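Local coordinates for protein histidine--tRNA ligase (Staphylococcus aureus, PDB 1QE0) that attaches L-histidine to its cognate tRNA at the expense of ATP, working as a homodimeric class II aminoacyl-tRNA synthetase, at residues A[88-93]-A[297-302]; A[339-344]-A[384-389]; A[392-397]-A[410-415]. All blocks are in the same frame, centred on the assembly; numbering follows the deposited sequence.

Interaction 1 of 3, residues A[88-93]-A[297-302]; sequences SYIEHK and DGPSET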
ATOM      1  N   SER A  88      13.601  -8.058  10.699  1.00 14.43           N
ATOM      2  CA  SER A  88      14.204  -6.825  10.217  1.00 12.74           C
ATOM      3  C   SER A  88      14.693  -5.965  11.378  1.00 11.95           C
ATOM      4  O   SER A  88      15.729  -5.306  11.280  1.00 12.72           O
ATOM      5  CB  SER A  88      13.212  -6.032   9.385  1.00  9.67           C
ATOM      6  OG  SER A  88      13.859  -4.876   8.877  1.00 16.94           O
ATOM      7  N   TYR A  89      13.884  -5.907  12.433  1.00 11.75           N
ATOM      8  CA  TYR A  89      14.176  -5.148  13.640  1.00  8.43           C
ATOM      9  C   TYR A  89      15.493  -5.661  14.210  1.00  5.87           C
ATOM     10  O   TYR A  89      16.379  -4.883  14.574  1.00  8.21           O
ATOM     11  CB  TYR A  89      13.019  -5.327  14.641  1.00  6.61           C
ATOM     12  CG  TYR A  89      13.250  -4.798  16.030  1.00  5.33           C
ATOM     13  CD1 TYR A  89      12.639  -3.630  16.460  1.00  5.58           C
ATOM     14  CD2 TYR A  89      14.064  -5.479  16.932  1.00 15.59           C
ATOM     15  CE1 TYR A  89      12.826  -3.152  17.735  1.00  3.74           C
ATOM     16  CE2 TYR A  89      14.262  -5.001  18.235  1.00 14.10           C
ATOM     17  CZ  TYR A  89      13.640  -3.839  18.617  1.00 10.67           C
ATOM     18  OH  TYR A  89      13.854  -3.334  19.874  1.00 22.16           O
ATOM     19  N   ILE A  90      15.640  -6.973  14.266  1.00  4.53           N
ATOM     20  CA  ILE A  90      16.874  -7.553  14.788  1.00  8.83           C
ATOM     21  C   ILE A  90      18.066  -7.270  13.853  1.00 12.74           C
ATOM     22  O   ILE A  90      19.052  -6.621  14.241  1.00 17.29           O
ATOM     23  CB  ILE A  90      16.725  -9.073  15.033  1.00  4.30           C
ATOM     24  CG1 ILE A  90      15.750  -9.330  16.202  1.00  6.73           C
ATOM     25  CG2 ILE A  90      18.081  -9.679  15.326  1.00  2.00           C
ATOM     26  CD1 ILE A  90      15.098 -10.707  16.225  1.00  2.00           C
ATOM     27  N   GLU A  91      17.936  -7.692  12.600  1.00 15.10           N
ATOM     28  CA  GLU A  91      18.977  -7.506  11.604  1.00 13.15           C
ATOM     29  C   GLU A  91      19.476  -6.064  11.489  1.00 15.14           C
ATOM     30  O   GLU A  91      20.657  -5.845  11.273  1.00 17.70           O
ATOM     31  CB  GLU A  91      18.477  -7.998  10.258  1.00  9.26           C
ATOM     32  CG  GLU A  91      19.583  -8.232   9.245  1.00 20.62           C
ATOM     33  CD  GLU A  91      19.077  -8.824   7.939  1.00 21.45           C
ATOM     34  OE1 GLU A  91      19.533  -9.911   7.534  1.00 16.28           O
ATOM     35  OE2 GLU A  91      18.214  -8.194   7.309  1.00 27.74           O
ATOM     36  N   HIS A  92      18.589  -5.084  11.638  1.00 15.64           N
ATOM     37  CA  HIS A  92      18.993  -3.689  11.533  1.00 15.35           C
ATOM     38  C   HIS A  92      19.328  -3.082  12.875  1.00 17.39           C
ATOM     39  O   HIS A  92      19.434  -1.861  13.012  1.00 14.49           O
ATOM     40  CB  HIS A  92      17.931  -2.850  10.833  1.00 16.21           C
ATOM     41  CG  HIS A  92      17.699  -3.246   9.414  1.00 21.38           C
ATOM     42  ND1 HIS A  92      16.651  -4.061   9.032  1.00 26.02           N
ATOM     43  CD2 HIS A  92      18.399  -2.978   8.286  1.00 17.26           C
ATOM     44  CE1 HIS A  92      16.722  -4.281   7.731  1.00 24.75           C
ATOM     45  NE2 HIS A  92      17.773  -3.635   7.255  1.00 17.39           N
ATOM     46  N   LYS A  93      19.446  -3.936  13.875  1.00 20.46           N
ATOM     47  CA  LYS A  93      19.791  -3.471  15.203  1.00 26.10           C
ATOM     48  C   LYS A  93      18.976  -2.228  15.618  1.00 24.43           C
ATOM     49  O   LYS A  93      19.530  -1.204  16.038  1.00 23.70           O
ATOM     50  CB  LYS A  93      21.299  -3.212  15.232  1.00 31.37           C
ATOM     51  CG  LYS A  93      22.098  -4.474  14.899  1.00 39.33           C
ATOM     52  CD  LYS A  93      23.582  -4.187  14.720  1.00 50.56           C
ATOM     53  CE  LYS A  93      24.464  -5.365  15.172  1.00 54.18           C
ATOM     54  NZ  LYS A  93      24.192  -6.642  14.451  1.00 56.90           N
ATOM     55  N   ASP A 297      16.110 -14.870  17.866  1.00 29.32           N
ATOM     56  CA  ASP A 297      17.507 -14.527  18.168  1.00 26.74           C
ATOM     57  C   ASP A 297      17.694 -13.032  18.412  1.00 25.72           C
ATOM     58  O   ASP A 297      18.639 -12.444  17.893  1.00 28.84           O
ATOM     59  CB  ASP A 297      18.456 -14.953  17.046  1.00 25.15           C
ATOM     60  CG  ASP A 297      18.322 -16.416  16.665  1.00 29.45           C
ATOM     61  OD1 ASP A 297      18.917 -16.777  15.638  1.00 36.34           O
ATOM     62  OD2 ASP A 297      17.639 -17.203  17.354  1.00 24.76           O
ATOM     63  N   GLY A 298      16.828 -12.413  19.206  1.00 23.03           N
ATOM     64  CA  GLY A 298      16.965 -10.989  19.450  1.00 24.12           C
ATOM     65  C   GLY A 298      16.831 -10.639  20.911  1.00 26.53           C
ATOM     66  O   GLY A 298      16.642 -11.555  21.723  1.00 30.84           O
ATOM     67  N   PRO A 299      16.864  -9.332  21.272  1.00 25.93           N
ATOM     68  CA  PRO A 299      16.762  -8.720  22.605  1.00 26.43           C
ATOM     69  C   PRO A 299      15.513  -9.149  23.341  1.00 32.05           C
ATOM     70  O   PRO A 299      14.647  -9.785  22.765  1.00 37.70           O
ATOM     71  CB  PRO A 299      16.671  -7.236  22.286  1.00 23.81           C
ATOM     72  CG  PRO A 299      17.421  -7.097  21.037  1.00 27.32           C
ATOM     73  CD  PRO A 299      16.915  -8.278  20.246  1.00 27.52           C
ATOM     74  N   SER A 300      15.383  -8.782  24.611  1.00 36.16           N
ATOM     75  CA  SER A 300      14.180  -9.156  25.346  1.00 37.11           C
ATOM     76  C   SER A 300      13.127  -8.065  25.264  1.00 39.15           C
ATOM     77  O   SER A 300      12.320  -7.912  26.190  1.00 46.73           O
ATOM     78  CB  SER A 300      14.492  -9.441  26.807  1.00 34.71           C
ATOM     79  OG  SER A 300      15.434 -10.472  26.912  1.00 39.68           O
ATOM     80  N   GLU A 301      13.129  -7.301  24.177  1.00 32.80           N
ATOM     81  CA  GLU A 301      12.155  -6.246  24.021  1.00 29.40           C
ATOM     82  C   GLU A 301      10.726  -6.721  24.178  1.00 27.68           C
ATOM     83  O   GLU A 301      10.399  -7.872  23.879  1.00 29.57           O
ATOM     84  CB  GLU A 301      12.282  -5.605  22.658  1.00 33.69           C
ATOM     85  CG  GLU A 301      13.592  -4.934  22.428  1.00 38.94           C
ATOM     86  CD  GLU A 301      13.855  -3.830  23.406  1.00 40.36           C
ATOM     87  OE1 GLU A 301      12.872  -3.315  23.984  1.00 38.78           O
ATOM     88  OE2 GLU A 301      15.052  -3.482  23.579  1.00 45.62           O
ATOM     89  N   THR A 302       9.905  -5.825  24.719  1.00 28.25           N
ATOM     90  CA  THR A 302       8.476  -6.037  24.918  1.00 24.64           C
ATOM     91  C   THR A 302       7.830  -5.435  23.679  1.00 22.72           C
ATOM     92  O   THR A 302       8.464  -4.654  22.978  1.00 19.07           O
ATOM     93  CB  THR A 302       7.952  -5.297  26.185  1.00 22.75           C
ATOM     94  OG1 THR A 302       8.804  -4.183  26.518  1.00 17.32           O
ATOM     95  CG2 THR A 302       7.898  -6.234  27.343  1.00 25.16           C
TER
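I90 and Y89, at the C-terminal end of helix 82-91, give up the most surface here, followed by E301 from the loop that leads into strand 302-309. I90 points toward that loop. Its CG1 branch lies anti to the carbonyl carbon (chi1 -68°) and sets CD1 3.7 Å from G298 CA, so the side chain rests against bare backbone. CG2 of I90 reaches the carbonyl of D297, and CG1 meets P299 CD at 4.3 Å. Y89 leaves the helix at a slant, CG anti to the backbone N (chi1 170°), and works through its tip: OH sits 3.0 Å from E301 CG. The E301 chain bends at chi2 and crosses the tyrosine at roughly a right angle, presenting its aliphatic part obliquely to the ring. L293 lies against both Y89 and I90, and I132 of strand 123-132 touches both Y89 and E301, which places the contact beside the large sheet of the catalytic domain. D297 turns its carboxylate away to a salt bridge with R51. The I90 half is thus apolar, the Y89 half a hydroxyl resting on the E301 CG methylene; helix end and loop are joined by packing, with no clear polar bond between them.

Interaction 2 of 3, residues A[339-344]-A[384-389]; sequences DQADRY and IVIGDQ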
ATOM      1  N   ASP A 339      -9.897  13.966 -39.312  1.00 40.11           N
ATOM      2  CA  ASP A 339      -8.463  14.076 -39.009  1.00 36.90           C
ATOM      3  C   ASP A 339      -7.933  15.333 -38.397  1.00 36.46           C
ATOM      4  O   ASP A 339      -7.206  15.255 -37.414  1.00 38.32           O
ATOM      5  CB  ASP A 339      -7.628  13.760 -40.235  1.00 39.10           C
ATOM      6  CG  ASP A 339      -7.839  12.350 -40.722  1.00 48.14           C
ATOM      7  OD1 ASP A 339      -7.785  11.412 -39.883  1.00 52.66           O
ATOM      8  OD2 ASP A 339      -8.076  12.189 -41.942  1.00 49.56           O
ATOM      9  N   GLN A 340      -8.261  16.482 -38.986  1.00 36.11           N
ATOM     10  CA  GLN A 340      -7.786  17.776 -38.478  1.00 33.89           C
ATOM     11  C   GLN A 340      -8.143  17.941 -37.015  1.00 31.36           C
ATOM     12  O   GLN A 340      -7.272  18.099 -36.175  1.00 27.85           O
ATOM     13  CB  GLN A 340      -8.376  18.940 -39.289  1.00 38.58           C
ATOM     14  CG  GLN A 340      -7.944  20.336 -38.802  1.00 44.19           C
ATOM     15  CD  GLN A 340      -8.503  21.491 -39.646  1.00 46.86           C
ATOM     16  OE1 GLN A 340      -7.777  22.103 -40.428  1.00 52.71           O
ATOM     17  NE2 GLN A 340      -9.781  21.808 -39.463  1.00 43.01           N
ATOM     18  N   ALA A 341      -9.435  17.826 -36.723  1.00 32.97           N
ATOM     19  CA  ALA A 341      -9.945  17.960 -35.376  1.00 28.17           C
ATOM     20  C   ALA A 341      -9.346  16.886 -34.500  1.00 27.33           C
ATOM     21  O   ALA A 341      -8.935  17.162 -33.373  1.00 31.44           O
ATOM     22  CB  ALA A 341     -11.444  17.856 -35.383  1.00 30.78           C
ATOM     23  N   ASP A 342      -9.252  15.668 -35.019  1.00 22.16           N
ATOM     24  CA  ASP A 342      -8.682  14.591 -34.235  1.00 24.88           C
ATOM     25  C   ASP A 342      -7.219  14.759 -33.841  1.00 25.29           C
ATOM     26  O   ASP A 342      -6.810  14.367 -32.747  1.00 26.90           O
ATOM     27  CB  ASP A 342      -8.817  13.269 -34.938  1.00 26.87           C
ATOM     28  CG  ASP A 342      -8.259  12.163 -34.112  1.00 38.48           C
ATOM     29  OD1 ASP A 342      -7.147  11.696 -34.445  1.00 47.88           O
ATOM     30  OD2 ASP A 342      -8.899  11.822 -33.084  1.00 42.58           O
ATOM     31  N   ARG A 343      -6.415  15.275 -34.759  1.00 25.67           N
ATOM     32  CA  ARG A 343      -5.011  15.472 -34.482  1.00 22.01           C
ATOM     33  C   ARG A 343      -4.826  16.604 -33.512  1.00 17.75           C
ATOM     34  O   ARG A 343      -3.801  16.679 -32.856  1.00 20.88           O
ATOM     35  CB  ARG A 343      -4.231  15.690 -35.769  1.00 24.46           C
ATOM     36  CG  ARG A 343      -4.121  14.409 -36.578  1.00 34.56           C
ATOM     37  CD  ARG A 343      -3.114  14.549 -37.686  1.00 40.94           C
ATOM     38  NE  ARG A 343      -3.680  15.274 -38.815  1.00 50.56           N
ATOM     39  CZ  ARG A 343      -4.175  14.690 -39.901  1.00 54.33           C
ATOM     40  NH1 ARG A 343      -4.666  15.438 -40.880  1.00 57.99           N
ATOM     41  NH2 ARG A 343      -4.184  13.357 -40.006  1.00 54.87           N
ATOM     42  N   TYR A 344      -5.852  17.439 -33.380  1.00 13.40           N
ATOM     43  CA  TYR A 344      -5.821  18.554 -32.454  1.00 13.25           C
ATOM     44  C   TYR A 344      -6.143  18.047 -31.057  1.00 15.87           C
ATOM     45  O   TYR A 344      -5.666  18.582 -30.060  1.00 16.96           O
ATOM     46  CB  TYR A 344      -6.861  19.586 -32.832  1.00 13.96           C
ATOM     47  CG  TYR A 344      -6.917  20.713 -31.841  1.00 15.68           C
ATOM     48  CD1 TYR A 344      -6.019  21.756 -31.913  1.00 17.63           C
ATOM     49  CD2 TYR A 344      -7.861  20.720 -30.811  1.00 17.58           C
ATOM     50  CE1 TYR A 344      -6.054  22.769 -31.003  1.00 20.95           C
ATOM     51  CE2 TYR A 344      -7.907  21.732 -29.891  1.00  4.45           C
ATOM     52  CZ  TYR A 344      -7.009  22.749 -29.998  1.00 18.90           C
ATOM     53  OH  TYR A 344      -7.090  23.807 -29.140  1.00 29.93           O
ATOM     54  N   ILE A 384     -17.027  17.227 -25.175  1.00 17.56           N
ATOM     55  CA  ILE A 384     -16.840  18.245 -26.207  1.00 15.40           C
ATOM     56  C   ILE A 384     -16.692  17.507 -27.546  1.00 18.57           C
ATOM     57  O   ILE A 384     -16.191  16.364 -27.579  1.00 16.06           O
ATOM     58  CB  ILE A 384     -15.626  19.174 -25.984  1.00  9.03           C
ATOM     59  CG1 ILE A 384     -14.345  18.392 -25.992  1.00 10.42           C
ATOM     60  CG2 ILE A 384     -15.768  19.983 -24.741  1.00  2.39           C
ATOM     61  CD1 ILE A 384     -13.171  19.305 -25.999  1.00 17.30           C
ATOM     62  N   VAL A 385     -17.230  18.110 -28.617  1.00 21.78           N
ATOM     63  CA  VAL A 385     -17.164  17.543 -29.971  1.00 20.76           C
ATOM     64  C   VAL A 385     -16.396  18.544 -30.797  1.00 22.59           C
ATOM     65  O   VAL A 385     -16.917  19.625 -31.060  1.00 25.55           O
ATOM     66  CB  VAL A 385     -18.555  17.396 -30.604  1.00 22.64           C
ATOM     67  CG1 VAL A 385     -18.431  16.800 -32.022  1.00 22.40           C
ATOM     68  CG2 VAL A 385     -19.477  16.525 -29.722  1.00 17.71           C
ATOM     69  N   ILE A 386     -15.132  18.244 -31.104  1.00 23.03           N
ATOM     70  CA  ILE A 386     -14.290  19.143 -31.886  1.00 20.96           C
ATOM     71  C   ILE A 386     -14.385  18.728 -33.328  1.00 20.14           C
ATOM     72  O   ILE A 386     -14.150  17.570 -33.664  1.00 20.15           O
ATOM     73  CB  ILE A 386     -12.805  19.082 -31.490  1.00 19.32           C
ATOM     74  CG1 ILE A 386     -12.616  19.321 -29.999  1.00 15.65           C
ATOM     75  CG2 ILE A 386     -12.037  20.166 -32.208  1.00 20.92           C
ATOM     76  CD1 ILE A 386     -11.199  19.147 -29.567  1.00  7.28           C
ATOM     77  N   GLY A 387     -14.751  19.686 -34.164  1.00 21.12           N
ATOM     78  CA  GLY A 387     -14.887  19.462 -35.589  1.00 24.00           C
ATOM     79  C   GLY A 387     -14.228  20.657 -36.235  1.00 23.92           C
ATOM     80  O   GLY A 387     -13.858  21.587 -35.537  1.00 26.89           O
ATOM     81  N   ASP A 388     -14.182  20.716 -37.552  1.00 24.66           N
ATOM     82  CA  ASP A 388     -13.512  21.829 -38.182  1.00 25.35           C
ATOM     83  C   ASP A 388     -14.185  23.191 -37.985  1.00 25.00           C
ATOM     84  O   ASP A 388     -13.499  24.210 -37.946  1.00 28.87           O
ATOM     85  CB  ASP A 388     -13.220  21.523 -39.653  1.00 32.76           C
ATOM     86  CG  ASP A 388     -12.714  20.068 -39.890  1.00 45.32           C
ATOM     87  OD1 ASP A 388     -12.894  19.569 -41.036  1.00 51.35           O
ATOM     88  OD2 ASP A 388     -12.160  19.421 -38.955  1.00 43.67           O
ATOM     89  N   GLN A 389     -15.497  23.232 -37.796  1.00 22.26           N
ATOM     90  CA  GLN A 389     -16.121  24.531 -37.599  1.00 24.75           C
ATOM     91  C   GLN A 389     -15.690  25.106 -36.265  1.00 25.63           C
ATOM     92  O   GLN A 389     -15.384  26.287 -36.165  1.00 24.41           O
ATOM     93  CB  GLN A 389     -17.642  24.477 -37.726  1.00 30.41           C
ATOM     94  CG  GLN A 389     -18.310  23.353 -36.970  1.00 48.62           C
ATOM     95  CD  GLN A 389     -19.847  23.439 -37.022  1.00 59.07           C
ATOM     96  OE1 GLN A 389     -20.408  24.527 -37.021  1.00 59.31           O
ATOM     97  NE2 GLN A 389     -20.520  22.283 -37.076  1.00 64.62           N
TER
HETATM   98  O   HOH W   1     -10.680  24.447 -39.213  1.00  4.57           O
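The Y344 ring takes part through its edge: I386 CD1 lies close to the ring plane, 3.9 Å from CD2, and the two side chains cross at about a right angle. Another flat pair sits at the other end of the contact, where the Q340 amide and the D388 carboxylate are turned 76° apart, with NE2 of Q340 3.4 Å from OD2 of D388. A water links the Q340 amide instead to the D388 main-chain carbonyl: it accepts a weak bond from NE2 and donates to O. The long, extended Q340 chain, with CG anti to the backbone N (chi1 179°), carries its amide from the helix to this exposed margin.

Between the two lies A341, whose small side chain lets helix and chain come close. Its CB is 3.2 Å from I386 O and 3.8 Å from G387 CA, while I386 CG2, pointing from the strand toward the helix, packs on A341 CB at 4.0 Å. I386 thus serves two neighbours with separate branches, CG2 for the alanine and CD1 for the tyrosine. L391 touches Q340, A341, Y344 and I386, filling in from helix 388-393, and L348 adds a further contact to I386 from the next turn of helix 338-353.

G387 is the N-cap of helix 388-393, so helix 338-353 packs where strand 382-386 passes into helix 388-393. Strands 332-336 and 382-386 run parallel as sheet neighbours, and helix 338-353 lies against them: the alpha/beta layering of the anticodon-binding domain found in class IIa synthetases.

Interaction 3 of 3, residues A[392-397]-A[410-415]; sequences ENNKID and ELDALV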
ATOM      1  N   GLU A 392     -12.110  26.552 -36.239  1.00 41.54           N
ATOM      2  CA  GLU A 392     -11.862  27.881 -36.760  1.00 47.00           C
ATOM      3  C   GLU A 392     -12.451  28.975 -35.885  1.00 46.80           C
ATOM      4  O   GLU A 392     -11.739  29.886 -35.471  1.00 50.61           O
ATOM      5  CB  GLU A 392     -12.332  27.992 -38.205  1.00 50.40           C
ATOM      6  CG  GLU A 392     -13.682  27.394 -38.462  1.00 62.42           C
ATOM      7  CD  GLU A 392     -14.116  27.501 -39.914  1.00 68.01           C
ATOM      8  OE1 GLU A 392     -15.022  26.730 -40.322  1.00 73.28           O
ATOM      9  OE2 GLU A 392     -13.562  28.356 -40.644  1.00 67.86           O
ATOM     10  N   ASN A 393     -13.736  28.877 -35.578  1.00 43.76           N
ATOM     11  CA  ASN A 393     -14.382  29.866 -34.725  1.00 42.63           C
ATOM     12  C   ASN A 393     -13.656  29.966 -33.374  1.00 43.16           C
ATOM     13  O   ASN A 393     -13.865  30.938 -32.641  1.00 47.81           O
ATOM     14  CB  ASN A 393     -15.835  29.472 -34.413  1.00 44.65           C
ATOM     15  CG  ASN A 393     -16.729  29.417 -35.631  1.00 42.19           C
ATOM     16  OD1 ASN A 393     -17.305  28.377 -35.935  1.00 41.39           O
ATOM     17  ND2 ASN A 393     -16.908  30.552 -36.292  1.00 43.55           N
ATOM     18  N   ASN A 394     -12.839  28.960 -33.038  1.00 38.30           N
ATOM     19  CA  ASN A 394     -12.130  28.887 -31.757  1.00 33.80           C
ATOM     20  C   ASN A 394     -13.157  28.985 -30.630  1.00 34.48           C
ATOM     21  O   ASN A 394     -13.077  29.850 -29.762  1.00 36.86           O
ATOM     22  CB  ASN A 394     -11.075  29.985 -31.613  1.00 31.50           C
ATOM     23  CG  ASN A 394     -10.334  29.941 -30.253  1.00 31.75           C
ATOM     24  OD1 ASN A 394     -10.058  28.875 -29.699  1.00 33.51           O
ATOM     25  ND2 ASN A 394     -10.026  31.108 -29.719  1.00 28.12           N
ATOM     26  N   LYS A 395     -14.127  28.086 -30.637  1.00 32.83           N
ATOM     27  CA  LYS A 395     -15.150  28.093 -29.612  1.00 32.33           C
ATOM     28  C   LYS A 395     -15.906  26.783 -29.676  1.00 32.68           C
ATOM     29  O   LYS A 395     -16.259  26.326 -30.766  1.00 33.83           O
ATOM     30  CB  LYS A 395     -16.113  29.249 -29.845  1.00 33.63           C
ATOM     31  CG  LYS A 395     -16.809  29.144 -31.173  1.00 41.73           C
ATOM     32  CD  LYS A 395     -18.288  28.931 -31.002  1.00 49.53           C
ATOM     33  CE  LYS A 395     -19.022  30.255 -30.858  1.00 54.15           C
ATOM     34  NZ  LYS A 395     -18.561  31.045 -29.717  1.00 54.62           N
ATOM     35  N   ILE A 396     -16.088  26.152 -28.516  1.00 33.41           N
ATOM     36  CA  ILE A 396     -16.829  24.891 -28.411  1.00 32.91           C
ATOM     37  C   ILE A 396     -17.855  24.983 -27.297  1.00 30.89           C
ATOM     38  O   ILE A 396     -17.809  25.874 -26.446  1.00 27.33           O
ATOM     39  CB  ILE A 396     -15.937  23.628 -28.120  1.00 30.65           C
ATOM     40  CG1 ILE A 396     -14.723  23.969 -27.264  1.00 32.54           C
ATOM     41  CG2 ILE A 396     -15.561  22.925 -29.379  1.00 34.68           C
ATOM     42  CD1 ILE A 396     -15.075  24.272 -25.822  1.00 33.04           C
ATOM     43  N   ASP A 397     -18.817  24.080 -27.359  1.00 32.59           N
ATOM     44  CA  ASP A 397     -19.846  23.997 -26.359  1.00 32.93           C
ATOM     45  C   ASP A 397     -19.428  22.838 -25.478  1.00 30.01           C
ATOM     46  O   ASP A 397     -19.195  21.730 -25.959  1.00 30.88           O
ATOM     47  CB  ASP A 397     -21.211  23.714 -27.010  1.00 38.25           C
ATOM     48  CG  ASP A 397     -21.866  24.966 -27.583  1.00 40.57           C
ATOM     49  OD1 ASP A 397     -23.015  25.299 -27.188  1.00 41.49           O
ATOM     50  OD2 ASP A 397     -21.219  25.630 -28.417  1.00 46.02           O
ATOM     51  N   GLU A 410     -14.261  29.662 -25.615  1.00 33.17           N
ATOM     52  CA  GLU A 410     -13.294  29.622 -26.718  1.00 34.70           C
ATOM     53  C   GLU A 410     -12.403  28.356 -26.538  1.00 32.79           C
ATOM     54  O   GLU A 410     -12.148  27.931 -25.400  1.00 32.46           O
ATOM     55  CB  GLU A 410     -12.455  30.907 -26.774  1.00 38.20           C
ATOM     56  CG  GLU A 410     -11.448  31.058 -25.662  1.00 48.54           C
ATOM     57  CD  GLU A 410     -10.597  32.331 -25.781  1.00 53.98           C
ATOM     58  OE1 GLU A 410      -9.705  32.372 -26.670  1.00 50.87           O
ATOM     59  OE2 GLU A 410     -10.814  33.275 -24.962  1.00 59.85           O
ATOM     60  N   LEU A 411     -11.922  27.791 -27.639  1.00 31.19           N
ATOM     61  CA  LEU A 411     -11.112  26.581 -27.559  1.00 29.83           C
ATOM     62  C   LEU A 411      -9.911  26.768 -26.668  1.00 31.87           C
ATOM     63  O   LEU A 411      -9.616  25.872 -25.875  1.00 35.59           O
ATOM     64  CB  LEU A 411     -10.759  26.046 -28.937  1.00 27.52           C
ATOM     65  CG  LEU A 411     -11.483  24.755 -29.291  1.00 26.63           C
ATOM     66  CD1 LEU A 411     -11.616  24.655 -30.759  1.00 27.93           C
ATOM     67  CD2 LEU A 411     -10.723  23.585 -28.789  1.00 28.57           C
ATOM     68  N   ASP A 412      -9.254  27.918 -26.739  1.00 34.11           N
ATOM     69  CA  ASP A 412      -8.115  28.170 -25.861  1.00 39.24           C
ATOM     70  C   ASP A 412      -8.444  27.986 -24.388  1.00 38.02           C
ATOM     71  O   ASP A 412      -7.647  27.398 -23.621  1.00 41.87           O
ATOM     72  CB  ASP A 412      -7.598  29.598 -26.019  1.00 48.94           C
ATOM     73  CG  ASP A 412      -6.771  29.770 -27.274  1.00 57.32           C
ATOM     74  OD1 ASP A 412      -7.276  30.289 -28.273  1.00 65.00           O
ATOM     75  OD2 ASP A 412      -5.608  29.375 -27.273  1.00 57.87           O
ATOM     76  N   ALA A 413      -9.583  28.513 -23.969  1.00 30.99           N
ATOM     77  CA  ALA A 413      -9.936  28.396 -22.575  1.00 25.22           C
ATOM     78  C   ALA A 413      -9.951  26.955 -22.102  1.00 24.35           C
ATOM     79  O   ALA A 413      -9.555  26.716 -20.978  1.00 29.05           O
ATOM     80  CB  ALA A 413     -11.243  29.058 -22.283  1.00 24.54           C
ATOM     81  N   LEU A 414     -10.254  25.976 -22.937  1.00 20.36           N
ATOM     82  CA  LEU A 414     -10.369  24.609 -22.449  1.00 18.48           C
ATOM     83  C   LEU A 414      -9.481  24.160 -21.268  1.00 20.29           C
ATOM     84  O   LEU A 414     -10.019  23.680 -20.288  1.00 21.34           O
ATOM     85  CB  LEU A 414     -10.265  23.609 -23.562  1.00 19.88           C
ATOM     86  CG  LEU A 414     -11.410  22.605 -23.643  1.00 18.23           C
ATOM     87  CD1 LEU A 414     -11.861  22.213 -22.281  1.00 18.22           C
ATOM     88  CD2 LEU A 414     -12.553  23.223 -24.342  1.00 26.89           C
ATOM     89  N   VAL A 415      -8.184  24.322 -21.334  1.00 24.74           N
ATOM     90  CA  VAL A 415      -7.370  23.878 -20.205  1.00 28.66           C
ATOM     91  C   VAL A 415      -7.660  24.732 -18.978  1.00 28.82           C
ATOM     92  O   VAL A 415      -7.919  24.226 -17.904  1.00 26.44           O
ATOM     93  CB  VAL A 415      -5.810  23.825 -20.449  1.00 31.09           C
ATOM     94  CG1 VAL A 415      -5.347  22.426 -20.335  1.00 37.30           C
ATOM     95  CG2 VAL A 415      -5.385  24.320 -21.852  1.00 37.74           C
TER
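One asparagine, N394, grips three successive residues of the other segment: its amide is bonded to E410 and D412, while its own backbone carbonyl takes L411 N. Its positive phi, at the first residue to leave the helical conformation after helix 388-393, turns the chain toward 410-415, and CG stands anti to the backbone N (chi1 179°), so the amide lies over the turn that leads into helix 413-419. OD1 accepts from D412 N at 3.2 Å, on a lone pair in the carbonyl plane. ND2 is shared between two carboxylates, each through a weak bond: D412 OD1 at 3.2 Å and E410 OE1 at 3.3 Å. Weak as both bonds are, the two negative charges would probably reinforce the N-H polarity of this amide. Both carboxylates stand steeply to it, with planes 84° apart for D412 and 73° for E410. N394 and E410 run side by side in the same direction, whereas D412 crosses at about a right angle. E410 reaches the amide with CG in the crowded position between N and C.

The backbone joins in, since N394 O takes a weak bond from L411 N and a CA-H...O contact from E410 CA at 3.1 Å. This is the margin of the five-stranded mixed sheet of the anticodon-binding domain: strands 396-400 and 406-409 form an antiparallel hairpin, and the two segments are the chain entering and leaving it, drawn together at its open end, with I396 backbone-bonded to I409.

Beyond N394, toward strand 396-400, the contact becomes apolar. I396 CG1 faces L411 CG at 3.9 Å and lies 3.7 Å from L414 CD2. L391 and Y344 also touch L411, so this leucine packs against both helix 388-393 and helix 338-353.

Following the chain from the N terminus, interaction 1 closes a long loop of 203 residues within the catalytic domain, bringing the end of helix 82-91 to the loop before strand 302-309. The two others come afterwards in series, neither crossing nor enclosing it or each other, in the anticodon-binding domain about 64 Å away, centre to centre, across the middle of the chain. Interaction 2 closes a loop of 39 residues, joining helix 338-353 to the end of strand 382-386; interaction 3 closes one of 12 residues round the hairpin that follows. These two share helix 388-393 and meet directly, with Y344 CE2 3.5 Å from L411 CD2, so they form one continuous packed region.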